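PDB 2O8R: polyphosphate kinase from Porphyromonas gingivalis, which probably catalyses the reversible transfer of the terminal phosphate of ATP to a growing chain of inorganic polyphosphate, with magnesium as cofactor. Local coordinates for residues Ile645-Ile648 with Gln649-Asn653; Asn311-Ala314 with Pro315-Glu318. The protein carries 3 engineered substitutions. All coordinates share one frame; numbering follows the deposited sequence.

Contact 1 (Ile645-Ile648 with Gln649-Asn653)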
loop_
_atom_site.group_PDB
_atom_site.type_symbol
_atom_site.label_atom_id
_atom_site.label_comp_id
_atom_site.label_asym_id
_atom_site.label_seq_id
_atom_site.Cartn_x
_atom_site.Cartn_y
_atom_site.Cartn_z
ATOM N N ILE A 645 9.773 2.870 36.694
ATOM C CA ILE A 645 9.944 2.172 35.428
ATOM C C ILE A 645 11.418 2.059 35.042
ATOM O O ILE A 645 11.923 0.955 34.781
ATOM C CB ILE A 645 9.118 2.864 34.319
ATOM C CG1 ILE A 645 7.631 2.550 34.501
ATOM C CG2 ILE A 645 9.576 2.434 32.930
ATOM C CD1 ILE A 645 6.722 3.598 33.931
ATOM N N LEU A 646 12.119 3.190 35.045
ATOM C CA LEU A 646 13.548 3.181 34.750
ATOM C C LEU A 646 14.329 2.302 35.719
ATOM O O LEU A 646 15.314 1.687 35.331
ATOM C CB LEU A 646 14.106 4.594 34.761
ATOM C CG LEU A 646 13.567 5.461 33.631
ATOM C CD1 LEU A 646 14.238 6.787 33.699
ATOM C CD2 LEU A 646 13.788 4.814 32.261
ATOM N N GLU A 647 13.880 2.237 36.971
ATOM C CA GLU A 647 14.511 1.376 37.964
ATOM C C GLU A 647 14.271 -0.060 37.601
ATOM O O GLU A 647 15.197 -0.874 37.639
ATOM C CB GLU A 647 14.003 1.664 39.377
ATOM C CG GLU A 647 14.680 2.854 40.031
ATOM C CD GLU A 647 14.054 3.220 41.350
ATOM O OE1 GLU A 647 13.448 2.329 41.988
ATOM O OE2 GLU A 647 14.170 4.399 41.749
ATOM N N ILE A 648 13.037 -0.373 37.215
ATOM C CA ILE A 648 12.770 -1.695 36.643
ATOM C C ILE A 648 13.746 -2.005 35.500
ATOM O O ILE A 648 14.324 -3.087 35.457
ATOM C CB ILE A 648 11.332 -1.835 36.155
ATOM C CG1 ILE A 648 10.371 -1.566 37.314
ATOM C CG2 ILE A 648 11.122 -3.214 35.558
ATOM C CD1 ILE A 648 8.925 -1.830 37.017
ATOM N N GLN A 649 13.964 -1.052 34.596
ATOM C CA GLN A 649 14.904 -1.315 33.518
ATOM C C GLN A 649 16.313 -1.594 34.054
ATOM O O GLN A 649 16.961 -2.546 33.616
ATOM C CB GLN A 649 14.886 -0.218 32.443
ATOM C CG GLN A 649 13.528 -0.041 31.767
ATOM C CD GLN A 649 13.621 0.569 30.375
ATOM O OE1 GLN A 649 14.505 1.379 30.091
ATOM N NE2 GLN A 649 12.699 0.180 29.498
ATOM N N LEU A 650 16.767 -0.809 35.030
ATOM C CA LEU A 650 18.128 -0.977 35.579
ATOM C C LEU A 650 18.276 -2.225 36.431
ATOM O O LEU A 650 19.392 -2.595 36.792
ATOM C CB LEU A 650 18.556 0.235 36.403
ATOM C CG LEU A 650 18.884 1.504 35.628
ATOM C CD1 LEU A 650 19.152 2.586 36.644
ATOM C CD2 LEU A 650 20.077 1.302 34.672
ATOM N N ARG A 651 17.146 -2.859 36.741
ATOM C CA ARG A 651 17.102 -4.072 37.545
ATOM C C ARG A 651 17.067 -5.317 36.654
ATOM O O ARG A 651 17.345 -6.426 37.137
ATOM C CB ARG A 651 15.876 -4.039 38.465
ATOM C CG ARG A 651 15.977 -4.871 39.743
ATOM C CD ARG A 651 14.666 -4.829 40.546
ATOM N NE ARG A 651 14.136 -3.468 40.629
ATOM C CZ ARG A 651 12.856 -3.169 40.832
ATOM N NH1 ARG A 651 11.961 -4.139 40.982
ATOM N NH2 ARG A 651 12.467 -1.903 40.879
ATOM N N ASP A 652 16.736 -5.123 35.364
ATOM C CA ASP A 652 16.669 -6.209 34.366
ATOM C C ASP A 652 17.909 -7.077 34.352
ATOM O O ASP A 652 19.004 -6.596 34.048
ATOM C CB ASP A 652 16.476 -5.655 32.951
ATOM C CG ASP A 652 16.291 -6.764 31.891
ATOM O OD1 ASP A 652 15.217 -6.808 31.279
ATOM O OD2 ASP A 652 17.197 -7.599 31.665
ATOM N N ASN A 653 17.730 -8.356 34.657
ATOM C CA ASN A 653 18.815 -9.339 34.528
ATOM C C ASN A 653 18.613 -10.390 33.435
ATOM O O ASN A 653 19.311 -11.404 33.447
ATOM C CB ASN A 653 19.045 -10.067 35.856
ATOM C CG ASN A 653 17.756 -10.514 36.512
ATOM O OD1 ASN A 653 16.721 -10.641 35.865
ATOM N ND2 ASN A 653 17.812 -10.752 37.810
#

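Contact 2 (Asn311-Ala314 with Pro315-Glu318)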
loop_
_atom_site.group_PDB
_atom_site.type_symbol
_atom_site.label_atom_id
_atom_site.label_comp_id
_atom_site.label_asym_id
_atom_site.label_seq_id
_atom_site.Cartn_x
_atom_site.Cartn_y
_atom_site.Cartn_z
ATOM N N ASN A 311 4.677 -18.848 10.099
ATOM C CA ASN A 311 4.531 -19.742 11.238
ATOM C C ASN A 311 3.171 -20.418 11.159
ATOM O O ASN A 311 2.176 -19.843 11.605
ATOM C CB ASN A 311 4.639 -18.963 12.545
ATOM C CG ASN A 311 4.350 -19.817 13.786
ATOM O OD1 ASN A 311 4.154 -21.035 13.715
ATOM N ND2 ASN A 311 4.334 -19.166 14.936
ATOM N N PRO A 312 3.126 -21.654 10.624
ATOM C CA PRO A 312 1.891 -22.412 10.505
ATOM C C PRO A 312 1.322 -22.891 11.841
ATOM O O PRO A 312 0.314 -23.587 11.847
ATOM C CB PRO A 312 2.308 -23.619 9.676
ATOM C CG PRO A 312 3.716 -23.810 10.015
ATOM C CD PRO A 312 4.268 -22.426 10.112
ATOM N N PHE A 313 1.947 -22.536 12.958
ATOM C CA PHE A 313 1.357 -22.849 14.252
ATOM C C PHE A 313 0.806 -21.621 14.942
ATOM O O PHE A 313 1.052 -21.388 16.115
ATOM C CB PHE A 313 2.323 -23.634 15.116
ATOM C CG PHE A 313 2.623 -24.977 14.556
ATOM C CD1 PHE A 313 1.643 -25.953 14.525
ATOM C CD2 PHE A 313 3.854 -25.251 13.998
ATOM C CE1 PHE A 313 1.895 -27.189 13.982
ATOM C CE2 PHE A 313 4.116 -26.492 13.457
ATOM C CZ PHE A 313 3.135 -27.459 13.446
ATOM N N ALA A 314 0.024 -20.869 14.175
ATOM C CA ALA A 314 -0.663 -19.661 14.615
ATOM C C ALA A 314 0.031 -18.985 15.787
ATOM O O ALA A 314 1.162 -18.536 15.592
ATOM C CB ALA A 314 -2.149 -19.918 14.851
ATOM N N PRO A 315 -0.586 -18.953 17.003
ATOM C CA PRO A 315 -0.010 -18.094 18.049
ATOM C C PRO A 315 1.107 -18.761 18.852
ATOM O O PRO A 315 1.731 -18.126 19.692
ATOM C CB PRO A 315 -1.207 -17.787 18.958
ATOM C CG PRO A 315 -2.298 -18.747 18.561
ATOM C CD PRO A 315 -1.752 -19.683 17.526
ATOM N N ARG A 316 1.354 -20.029 18.574
ATOM C CA ARG A 316 2.391 -20.795 19.236
ATOM C C ARG A 316 3.714 -20.469 18.555
ATOM O O ARG A 316 3.726 -19.802 17.521
ATOM C CB ARG A 316 2.059 -22.284 19.120
ATOM C CG ARG A 316 2.212 -23.062 20.409
ATOM C CD ARG A 316 1.302 -24.287 20.421
ATOM N NE ARG A 316 1.312 -25.005 19.149
ATOM C CZ ARG A 316 2.290 -25.812 18.737
ATOM N NH1 ARG A 316 3.369 -26.012 19.492
ATOM N NH2 ARG A 316 2.196 -26.416 17.557
ATOM N N LEU A 317 4.819 -20.919 19.143
ATOM C CA LEU A 317 6.188 -20.602 18.661
ATOM C C LEU A 317 6.588 -19.095 18.634
ATOM O O LEU A 317 7.558 -18.720 17.969
ATOM C CB LEU A 317 6.471 -21.281 17.298
ATOM C CG LEU A 317 6.115 -22.763 17.112
ATOM C CD1 LEU A 317 6.592 -23.366 15.754
ATOM C CD2 LEU A 317 6.663 -23.559 18.268
ATOM N N GLU A 318 5.865 -18.251 19.377
ATOM C CA GLU A 318 6.079 -16.790 19.381
ATOM C C GLU A 318 5.488 -16.126 20.634
ATOM O O GLU A 318 4.354 -16.409 21.003
ATOM C CB GLU A 318 5.459 -16.164 18.134
ATOM C CG GLU A 318 3.946 -16.361 18.022
ATOM C CD GLU A 318 3.363 -15.824 16.732
ATOM O OE1 GLU A 318 4.095 -15.770 15.711
ATOM O OE2 GLU A 318 2.162 -15.469 16.743
#

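Contact 1 (Ile645-Ile648 with Gln649-Asn653)
Arg651 folds back over the preceding turn of helix 636-651, so that its guanidinium lies with one face over Ile648 CA, which sits off the centre of that face. Its CG stands anti to the backbone N (chi1 -155°) and the chain bends at chi3, which carries Arg651 NH2 back to 4.1 Å from Ile648 CG1. Arg651 NH2 also remains 4.5 Å from Glu647 OE1: opposite charges are near each other without forming a salt bridge. On another side of the helix Gln649 runs obliquely past Leu646, its OE1 4.1 Å from Leu646 CD2. The aliphatic part of the glutamine rests on the backbone of the turn before it, with Gln649 CG 3.6 Å from Ile645 O.

Regular helical bonds join Gln649 N to Ile645 O and Leu650 N to Leu646 O, both at 2.9 Å. Further on, Ile648 O accepts from Arg651 N at 3.1 Å and, weakly, from Asp652 N. Asp652 and Asn653 lie in loop.

Leu646 and Leu650 face strand 538-543 of the C-terminal sheet, whereas Ile645 and Ile648 pack against helix 678-691. The buried Gln649 amide is held at both ends, OE1 by Lys542 and NE2 by Glu596, and Asp652 OD2 accepts from the backbone N of Ile654, Lys655 and Ala656 just beyond the helix. The contact therefore divides its chemistry by side: apolar groups fix the helix between sheet and neighbouring helix, the buried glutamine amide links Lys542 to Glu596, whose charges it may temper, and the guanidinium, on an exposed residue, packs on Ile648 and may feel a weak attraction from Glu647.

Contact 2 (Asn311-Ala314 with Pro315-Glu318)
Arg316 runs alongside Phe313 in the same direction, with ring and guanidinium planes 60° apart. NH2 of the arginine comes obliquely to the ring near CD1, brought there by a bend at chi3. Leu317 crosses Phe313 obliquely, its CD1 3.8 Å from Phe313 CD2. The backbone from Phe313 to Arg316 forms a type II' beta turn, closed by Arg316 N donating to Phe313 O at 2.8 Å.

The Asn311 amide spans the inside of the loop. With CG anti to the backbone N (chi1 174°), Asn311 OD1 accepts from Phe313 N at 2.8 Å, an Asx turn, and Asn311 ND2 donates to Arg316 O at 2.7 Å, with that oxygen almost in the amide plane. A weak bond of 3.5 Å leads from Asn311 ND2 to Glu318 OE1, whose carboxylate plane stands 81° from the amide.

Tyr36 of helix 35-63 touches Asn311 and Leu317, and the ring of Tyr204 meets Phe313 edge-to-face. The bonds at both ends of the amide fix its rotation and tie the two sides of this surface loop together, while the nearby carboxylate would modestly favour the donor end.

Overall arrangement
Contact 2 precedes contact 1 along the chain, and the two do not touch: their centres are 30 Å apart and their nearest atoms about 17 Å. Residues 311-318 belong to the loop between strand 294-297 and helix 328-331, where it meets helix 35-63 and strands 115-118 and 204-208. Residues 645-653 lie instead in the second C-terminal domain, of the phospholipase D clan. Contact 1 is near the predicted ATP site, the Gln649 side chain being about 9 Å from that of Arg570 and about 10 Å from that of His597. Contact 2 is remote from the annotated sites.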